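Local coordinates for protein 4-amino-4-deoxy-L-arabinose transferase or related glycosyltransferases of PMT family (Cupriavidus metallidurans, PDB 5EZM) that is a membrane glycosyltransferase of the GT-C fold that probably transfers 4-amino-4-deoxy-L-arabinose from a polyprenyl phosphate carrier to lipid A, at residues A[214-217]-A[218-222]; A[327-330]-A[331-335]; A[399-402]-A[403-407]. One frame throughout, in Å; residues are numbered along the deposited sequence.

Contact 1. Residues A[214-217]-A[218-222]. With DSL (mono-trans, octa-cis decaprenyl-phosphate), chain C.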
loop_
_atom_site.group_PDB
_atom_site.type_symbol
_atom_site.label_atom_id
_atom_site.label_comp_id
_atom_site.label_asym_id
_atom_site.label_seq_id
_atom_site.Cartn_x
_atom_site.Cartn_y
_atom_site.Cartn_z
ATOM N N PRO A 214 16.987 -1.925 7.789
ATOM C CA PRO A 214 18.054 -0.911 7.888
ATOM C C PRO A 214 19.367 -1.484 8.387
ATOM O O PRO A 214 20.395 -1.350 7.708
ATOM C CB PRO A 214 17.461 0.118 8.860
ATOM C CG PRO A 214 16.004 -0.015 8.689
ATOM C CD PRO A 214 15.766 -1.482 8.484
ATOM N N GLY A 215 19.352 -2.146 9.548
ATOM C CA GLY A 215 20.574 -2.734 10.078
ATOM C C GLY A 215 21.278 -3.619 9.072
ATOM O O GLY A 215 22.491 -3.512 8.872
ATOM N N LEU A 216 20.520 -4.499 8.414
ATOM C CA LEU A 216 21.057 -5.269 7.297
ATOM C C LEU A 216 21.744 -4.350 6.292
ATOM O O LEU A 216 22.960 -4.433 6.079
ATOM C CB LEU A 216 19.934 -6.066 6.628
ATOM C CG LEU A 216 20.281 -6.780 5.321
ATOM C CD1 LEU A 216 21.299 -7.888 5.554
ATOM C CD2 LEU A 216 19.024 -7.322 4.651
ATOM N N VAL A 217 20.975 -3.425 5.705
ATOM C CA VAL A 217 21.539 -2.456 4.767
ATOM C C VAL A 217 22.725 -1.733 5.387
ATOM O O VAL A 217 23.681 -1.368 4.689
ATOM C CB VAL A 217 20.447 -1.469 4.304
ATOM C CG1 VAL A 217 21.043 -0.389 3.417
ATOM C CG2 VAL A 217 19.346 -2.212 3.569
ATOM N N LEU A 218 22.706 -1.540 6.705
ATOM C CA LEU A 218 23.841 -0.910 7.361
ATOM C C LEU A 218 25.066 -1.816 7.311
ATOM O O LEU A 218 26.117 -1.425 6.787
ATOM C CB LEU A 218 23.483 -0.549 8.802
ATOM C CG LEU A 218 24.560 0.202 9.588
ATOM C CD1 LEU A 218 25.120 1.353 8.767
ATOM C CD2 LEU A 218 23.987 0.708 10.900
ATOM N N VAL A 219 24.943 -3.048 7.823
ATOM C CA VAL A 219 26.129 -3.893 7.952
ATOM C C VAL A 219 26.717 -4.191 6.580
ATOM O O VAL A 219 27.931 -4.073 6.373
ATOM C CB VAL A 219 25.817 -5.181 8.745
ATOM C CG1 VAL A 219 25.514 -4.849 10.198
ATOM C CG2 VAL A 219 24.667 -5.959 8.133
ATOM N N VAL A 220 25.858 -4.526 5.610
ATOM C CA VAL A 220 26.311 -4.726 4.235
ATOM C C VAL A 220 27.130 -3.528 3.777
ATOM O O VAL A 220 28.236 -3.675 3.239
ATOM C CB VAL A 220 25.112 -4.978 3.304
ATOM C CG1 VAL A 220 25.585 -5.146 1.869
ATOM C CG2 VAL A 220 24.336 -6.202 3.758
ATOM N N TYR A 221 26.614 -2.320 4.024
ATOM C CA TYR A 221 27.357 -1.115 3.675
ATOM C C TYR A 221 28.747 -1.139 4.297
ATOM O O TYR A 221 29.756 -1.017 3.593
ATOM C CB TYR A 221 26.586 0.131 4.116
ATOM C CG TYR A 221 27.299 1.427 3.793
ATOM C CD1 TYR A 221 27.210 1.993 2.529
ATOM C CD2 TYR A 221 28.062 2.081 4.753
ATOM C CE1 TYR A 221 27.862 3.175 2.228
ATOM C CE2 TYR A 221 28.714 3.263 4.462
ATOM C CZ TYR A 221 28.615 3.806 3.200
ATOM O OH TYR A 221 29.268 4.983 2.905
ATOM N N THR A 222 28.820 -1.354 5.613
ATOM C CA THR A 222 30.116 -1.324 6.280
ATOM C C THR A 222 31.017 -2.474 5.858
ATOM O O THR A 222 32.207 -2.455 6.188
ATOM C CB THR A 222 29.939 -1.336 7.799
ATOM O OG1 THR A 222 29.510 -2.635 8.226
ATOM C CG2 THR A 222 28.905 -0.300 8.216
HETATM C C21 DSL C . 20.785 2.243 5.794
HETATM C C22 DSL C . 20.213 2.990 6.986
HETATM C C23 DSL C . 19.159 4.069 6.772
HETATM C C24 DSL C . 20.639 2.695 8.224
HETATM C C25 DSL C . 20.060 3.449 9.449
HETATM C C26 DSL C . 19.739 2.404 10.553
HETATM C C27 DSL C . 20.502 2.775 11.870
HETATM C C28 DSL C . 20.906 4.245 12.139
HETATM C C29 DSL C . 20.803 1.814 12.766
HETATM C C30 DSL C . 20.394 0.343 12.496
HETATM C C31 DSL C . 21.386 -0.630 13.217
HETATM C C32 DSL C . 20.584 -1.657 14.094
HETATM C C33 DSL C . 20.066 -1.249 15.485
HETATM C C34 DSL C . 20.359 -2.910 13.630
#
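With chi1 at 172°, Leu216 holds CG beside its carbonyl carbon and on the far side from the backbone N. Its CD1 can then run alongside Val220, one turn further on, and the two side chains point the same way with CD1 3.9 Å from Val220 CG2. Leu218 takes a similar chi1 of -176° but turns its branch to the decaprenyl chain, where CD2 comes within 3.7 Å of C31. Val217 presents CG1 to an earlier part of the same lipid, 3.6 Å from C21. Between them Pro214 CB touches C26 at 3.6 Å, while Gly215 lets its bare CA approach C34, a place where a beta carbon would collide with the lipid. One wall of the polyprenyl pocket of this GT-C enzyme is thus built on a predicted transmembrane helix, kinked at Pro214, whose N makes no bond to the preceding turn. Beyond the kink, the helix is carried by i to i+4 bonds, including Val220 N to Leu216 O at 2.9 Å. At the far end Thr222 OG1 turns back on the Val219 carbonyl, 2.8 Å from its O and in the carbonyl plane. The hydroxyl of Tyr221 is hydrogen-bonded to the backbone N of Arg322.

Contact 2. Residues A[327-330]-A[331-335]. With DSL (mono-trans, octa-cis decaprenyl-phosphate), chain C.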
loop_
_atom_site.group_PDB
_atom_site.type_symbol
_atom_site.label_atom_id
_atom_site.label_comp_id
_atom_site.label_asym_id
_atom_site.label_seq_id
_atom_site.Cartn_x
_atom_site.Cartn_y
_atom_site.Cartn_z
ATOM N N ALA A 327 22.107 4.202 -1.035
ATOM C CA ALA A 327 20.808 3.948 -1.649
ATOM C C ALA A 327 20.820 2.650 -2.448
ATOM O O ALA A 327 19.854 1.876 -2.406
ATOM C CB ALA A 327 20.410 5.124 -2.542
ATOM N N GLY A 328 21.909 2.392 -3.175
ATOM C CA GLY A 328 21.992 1.169 -3.952
ATOM C C GLY A 328 22.022 -0.077 -3.088
ATOM O O GLY A 328 21.373 -1.077 -3.404
ATOM N N ILE A 329 22.776 -0.037 -1.986
ATOM C CA ILE A 329 22.782 -1.166 -1.061
ATOM C C ILE A 329 21.424 -1.304 -0.383
ATOM O O ILE A 329 20.991 -2.417 -0.062
ATOM C CB ILE A 329 23.926 -1.008 -0.043
ATOM C CG1 ILE A 329 25.276 -1.103 -0.757
ATOM C CG2 ILE A 329 23.831 -2.059 1.050
ATOM C CD1 ILE A 329 26.469 -0.948 0.158
ATOM N N TRP A 330 20.730 -0.188 -0.161
ATOM C CA TRP A 330 19.353 -0.238 0.320
ATOM C C TRP A 330 18.481 -1.057 -0.626
ATOM O O TRP A 330 17.928 -2.099 -0.246
ATOM C CB TRP A 330 18.825 1.191 0.469
ATOM C CG TRP A 330 17.442 1.322 1.019
ATOM C CD1 TRP A 330 16.270 1.240 0.325
ATOM C CD2 TRP A 330 17.086 1.593 2.378
ATOM N NE1 TRP A 330 15.204 1.431 1.172
ATOM C CE2 TRP A 330 15.681 1.650 2.439
ATOM C CE3 TRP A 330 17.818 1.784 3.553
ATOM C CZ2 TRP A 330 14.996 1.888 3.625
ATOM C CZ3 TRP A 330 17.134 2.021 4.727
ATOM C CH2 TRP A 330 15.739 2.071 4.756
ATOM N N ALA A 331 18.388 -0.617 -1.883
ATOM C CA ALA A 331 17.514 -1.277 -2.850
ATOM C C ALA A 331 17.916 -2.732 -3.070
ATOM O O ALA A 331 17.069 -3.634 -3.036
ATOM C CB ALA A 331 17.528 -0.507 -4.170
ATOM N N ILE A 332 19.208 -2.982 -3.297
ATOM C CA ILE A 332 19.656 -4.333 -3.626
ATOM C C ILE A 332 19.490 -5.260 -2.427
ATOM O O ILE A 332 18.970 -6.376 -2.553
ATOM C CB ILE A 332 21.113 -4.313 -4.122
ATOM C CG1 ILE A 332 21.230 -3.503 -5.415
ATOM C CG2 ILE A 332 21.619 -5.732 -4.340
ATOM C CD1 ILE A 332 22.663 -3.222 -5.833
ATOM N N ALA A 333 19.928 -4.813 -1.249
ATOM C CA ALA A 333 19.856 -5.656 -0.060
ATOM C C ALA A 333 18.413 -5.998 0.290
ATOM O O ALA A 333 18.090 -7.158 0.572
ATOM C CB ALA A 333 20.546 -4.967 1.115
ATOM N N ILE A 334 17.525 -5.002 0.279
ATOM C CA ILE A 334 16.127 -5.285 0.591
ATOM C C ILE A 334 15.514 -6.189 -0.476
ATOM O O ILE A 334 14.743 -7.113 -0.165
ATOM C CB ILE A 334 15.347 -3.969 0.755
ATOM C CG1 ILE A 334 15.837 -3.231 2.003
ATOM C CG2 ILE A 334 13.859 -4.232 0.852
ATOM C CD1 ILE A 334 15.204 -1.878 2.200
ATOM N N PHE A 335 15.872 -5.960 -1.743
ATOM C CA PHE A 335 15.362 -6.790 -2.830
ATOM C C PHE A 335 15.746 -8.251 -2.637
ATOM O O PHE A 335 14.894 -9.141 -2.724
ATOM C CB PHE A 335 15.876 -6.274 -4.173
ATOM C CG PHE A 335 15.396 -7.072 -5.354
ATOM C CD1 PHE A 335 14.195 -6.766 -5.970
ATOM C CD2 PHE A 335 16.149 -8.122 -5.853
ATOM C CE1 PHE A 335 13.749 -7.499 -7.058
ATOM C CE2 PHE A 335 15.710 -8.857 -6.937
ATOM C CZ PHE A 335 14.510 -8.548 -7.542
HETATM C C21 DSL C . 20.785 2.243 5.794
HETATM C C22 DSL C . 20.213 2.990 6.986
HETATM C C23 DSL C . 19.159 4.069 6.772
HETATM C C24 DSL C . 20.639 2.695 8.224
HETATM C C25 DSL C . 20.060 3.449 9.449
HETATM C C26 DSL C . 19.739 2.404 10.553
HETATM C C27 DSL C . 20.502 2.775 11.870
HETATM C C28 DSL C . 20.906 4.245 12.139
HETATM C C29 DSL C . 20.803 1.814 12.766
HETATM C C30 DSL C . 20.394 0.343 12.496
HETATM C C31 DSL C . 21.386 -0.630 13.217
HETATM C C32 DSL C . 20.584 -1.657 14.094
HETATM C C33 DSL C . 20.066 -1.249 15.485
HETATM C C34 DSL C . 20.359 -2.910 13.630
#
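Trp330 lays one face of its indole beneath the end of Ile334, which follows one turn later on the same helix. The methyl CD1 of Ile334 stands 3.6 Å from the centroid of the five-membered ring of Trp330 and only 17° off the ring normal, a CH-pi contact over the face of that ring, toward one end of the indole. Both side chains point the same way, and the meeting follows from their torsions: Trp330 CG lies opposite its backbone N (chi1 -177°), whereas Ile334 keeps CG1 beside its own backbone N and then extends, chi2 176°, so that CD1 reaches back over the ring. The rotation of the indole is further fixed by NE1, which is hydrogen-bonded to the carbonyl O of Pro351, satisfying a buried donor.

At the six-membered ring the neighbour is lipid. Trp330 CZ3 lies 3.5 Å from C23 of the decaprenyl chain, which comes at an oblique angle, while C21 sits in the ring plane at the edge, 3.7 Å from Trp330 CE3.

The looser side belongs to Ile332 and Phe335, which are partly exposed and each touch a bound lipid molecule, Phe335 also meeting helix 288-295. Helix 209-224 packs on Ile329 and Trp330, helix 352-365 on Trp330 and Ala331. Such a fixed tryptophan, with Ile334 CD1 over one face and the isoprenoid chain at the rim of the six-membered ring, is part of the polyprenyl-phosphate pocket of this GT-C transferase, on a predicted transmembrane helix.

Contact 3. Residues A[399-402]-A[403-407]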
loop_
_atom_site.group_PDB
_atom_site.type_symbol
_atom_site.label_atom_id
_atom_site.label_comp_id
_atom_site.label_asym_id
_atom_site.label_seq_id
_atom_site.Cartn_x
_atom_site.Cartn_y
_atom_site.Cartn_z
ATOM N N ASN A 399 -11.382 -13.932 -10.687
ATOM C CA ASN A 399 -11.885 -13.660 -9.338
ATOM C C ASN A 399 -13.410 -13.597 -9.314
ATOM O O ASN A 399 -14.005 -12.795 -8.589
ATOM C CB ASN A 399 -11.276 -12.377 -8.766
ATOM C CG ASN A 399 -9.776 -12.481 -8.573
ATOM O OD1 ASN A 399 -9.008 -11.717 -9.155
ATOM N ND2 ASN A 399 -9.351 -13.435 -7.750
ATOM N N HIS A 400 -14.045 -14.458 -10.113
ATOM C CA HIS A 400 -15.504 -14.543 -10.194
ATOM C C HIS A 400 -16.119 -13.204 -10.597
ATOM O O HIS A 400 -17.170 -12.804 -10.092
ATOM C CB HIS A 400 -16.103 -15.048 -8.879
ATOM C CG HIS A 400 -15.602 -16.398 -8.470
ATOM N ND1 HIS A 400 -15.077 -17.300 -9.370
ATOM C CD2 HIS A 400 -15.538 -16.997 -7.256
ATOM C CE1 HIS A 400 -14.717 -18.399 -8.730
ATOM N NE2 HIS A 400 -14.986 -18.240 -7.447
ATOM N N ILE A 401 -15.453 -12.505 -11.509
ATOM C CA ILE A 401 -15.943 -11.257 -12.078
ATOM C C ILE A 401 -16.136 -11.478 -13.574
ATOM O O ILE A 401 -15.183 -11.841 -14.271
ATOM C CB ILE A 401 -14.985 -10.081 -11.820
ATOM C CG1 ILE A 401 -14.821 -9.840 -10.316
ATOM C CG2 ILE A 401 -15.489 -8.822 -12.507
ATOM C CD1 ILE A 401 -16.095 -9.425 -9.615
ATOM N N PRO A 402 -17.339 -11.280 -14.110
ATOM C CA PRO A 402 -17.594 -11.602 -15.521
ATOM C C PRO A 402 -16.733 -10.782 -16.472
ATOM O O PRO A 402 -16.077 -9.805 -16.104
ATOM C CB PRO A 402 -19.080 -11.277 -15.692
ATOM C CG PRO A 402 -19.645 -11.426 -14.322
ATOM C CD PRO A 402 -18.575 -10.931 -13.394
ATOM N N ASN A 403 -16.760 -11.205 -17.739
ATOM C CA ASN A 403 -15.867 -10.641 -18.745
ATOM C C ASN A 403 -16.211 -9.194 -19.079
ATOM O O ASN A 403 -15.321 -8.424 -19.456
ATOM C CB ASN A 403 -15.906 -11.499 -20.010
ATOM C CG ASN A 403 -15.246 -10.825 -21.196
ATOM O OD1 ASN A 403 -15.921 -10.350 -22.112
ATOM N ND2 ASN A 403 -13.919 -10.770 -21.181
ATOM N N SER A 404 -17.482 -8.807 -18.942
ATOM C CA SER A 404 -17.907 -7.472 -19.359
ATOM C C SER A 404 -17.132 -6.383 -18.624
ATOM O O SER A 404 -16.668 -5.413 -19.240
ATOM C CB SER A 404 -19.408 -7.310 -19.132
ATOM O OG SER A 404 -20.124 -8.326 -19.811
ATOM N N PHE A 405 -16.976 -6.532 -17.305
ATOM C CA PHE A 405 -16.234 -5.541 -16.532
ATOM C C PHE A 405 -14.806 -5.395 -17.038
ATOM O O PHE A 405 -14.252 -4.289 -17.034
ATOM C CB PHE A 405 -16.236 -5.915 -15.051
ATOM C CG PHE A 405 -17.608 -6.089 -14.469
ATOM C CD1 PHE A 405 -18.313 -5.002 -13.985
ATOM C CD2 PHE A 405 -18.192 -7.344 -14.398
ATOM C CE1 PHE A 405 -19.575 -5.161 -13.442
ATOM C CE2 PHE A 405 -19.456 -7.509 -13.859
ATOM C CZ PHE A 405 -20.148 -6.416 -13.381
ATOM N N TYR A 406 -14.198 -6.493 -17.489
ATOM C CA TYR A 406 -12.853 -6.412 -18.042
ATOM C C TYR A 406 -12.853 -5.806 -19.438
ATOM O O TYR A 406 -11.878 -5.147 -19.821
ATOM C CB TYR A 406 -12.208 -7.797 -18.039
ATOM C CG TYR A 406 -11.894 -8.283 -16.643
ATOM C CD1 TYR A 406 -10.711 -7.927 -16.014
ATOM C CD2 TYR A 406 -12.792 -9.077 -15.945
ATOM C CE1 TYR A 406 -10.422 -8.359 -14.735
ATOM C CE2 TYR A 406 -12.513 -9.516 -14.663
ATOM C CZ TYR A 406 -11.327 -9.154 -14.065
ATOM O OH TYR A 406 -11.041 -9.587 -12.790
ATOM N N ARG A 407 -13.927 -6.004 -20.205
ATOM C CA ARG A 407 -14.068 -5.276 -21.461
ATOM C C ARG A 407 -14.107 -3.775 -21.211
ATOM O O ARG A 407 -13.509 -2.997 -21.961
ATOM C CB ARG A 407 -15.326 -5.730 -22.203
ATOM C CG ARG A 407 -15.270 -7.159 -22.713
ATOM C CD ARG A 407 -16.447 -7.468 -23.627
ATOM N NE ARG A 407 -16.543 -6.513 -24.728
ATOM C CZ ARG A 407 -15.791 -6.557 -25.825
ATOM N NH1 ARG A 407 -14.878 -7.508 -25.974
ATOM N NH2 ARG A 407 -15.950 -5.644 -26.773
#
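Ile401 pushes its CG2 methyl into the corner between two aromatic side chains, 3.6 Å from Phe405 CD2 and 3.7 Å from Tyr406 CE2, crossing both side chains at about a right angle. With CG1 beside the backbone N (chi1 -61°), CG2 lies opposite that N and meets both rings. Pro402 runs beside Phe405, pointing the same way, and brings CD up to the ring edge, 3.6 Å from CE2. Backbone oxygens complete the fit: the carbonyl O of Pro402 is 3.4 Å from Tyr406 CD2, and the O of Ile401 lies in the plane of that ring at its edge, 3.6 Å from CE2.

Together these residues form the junction where the loop after helix 369-389 enters helix 403-430, most of which is predicted to cross the membrane. Helix 458-465 lies against Ile401, Phe405 and Tyr406. An alanine in place of Phe405 lacks the ring, which would probably leave Pro402 CD without its aromatic neighbour, leave the Ile401 methyl with Tyr406 alone of the two rings, and open a gap beside Val460 and Pro463.

Hydrogen bonds tie the helix start to earlier loop residues, Tyr406 OH to Ala398 O and Asn403 ND2 to Ala394 O and Leu396 O. Between 399-402 and 403-407 themselves the contact is apolar packing plus carbonyl oxygens at a ring's C-H edge, probably a mildly favourable pairing.

In the fold
Contacts 1 and 2 are buried neighbours with centres about 10 Å apart, and both border the decaprenyl chain: helices 209-224 and 323-339 pack directly on each other, Val217 CG1 lying 3.5 Å from the CA of Trp330. Their chemistry is consistent with a membrane interior, aliphatic and aromatic carbon against lipid, with helical bonds behind. Contact 3 lies on the surface, its centre about 46 Å from that of contact 1 and across the centre of the chain. It joins a loop to the start of another helix, far from the polyprenyl pocket. It too is largely apolar, but lacks hydrogen bonds between its segments and adds ring-edge contacts to carbonyls.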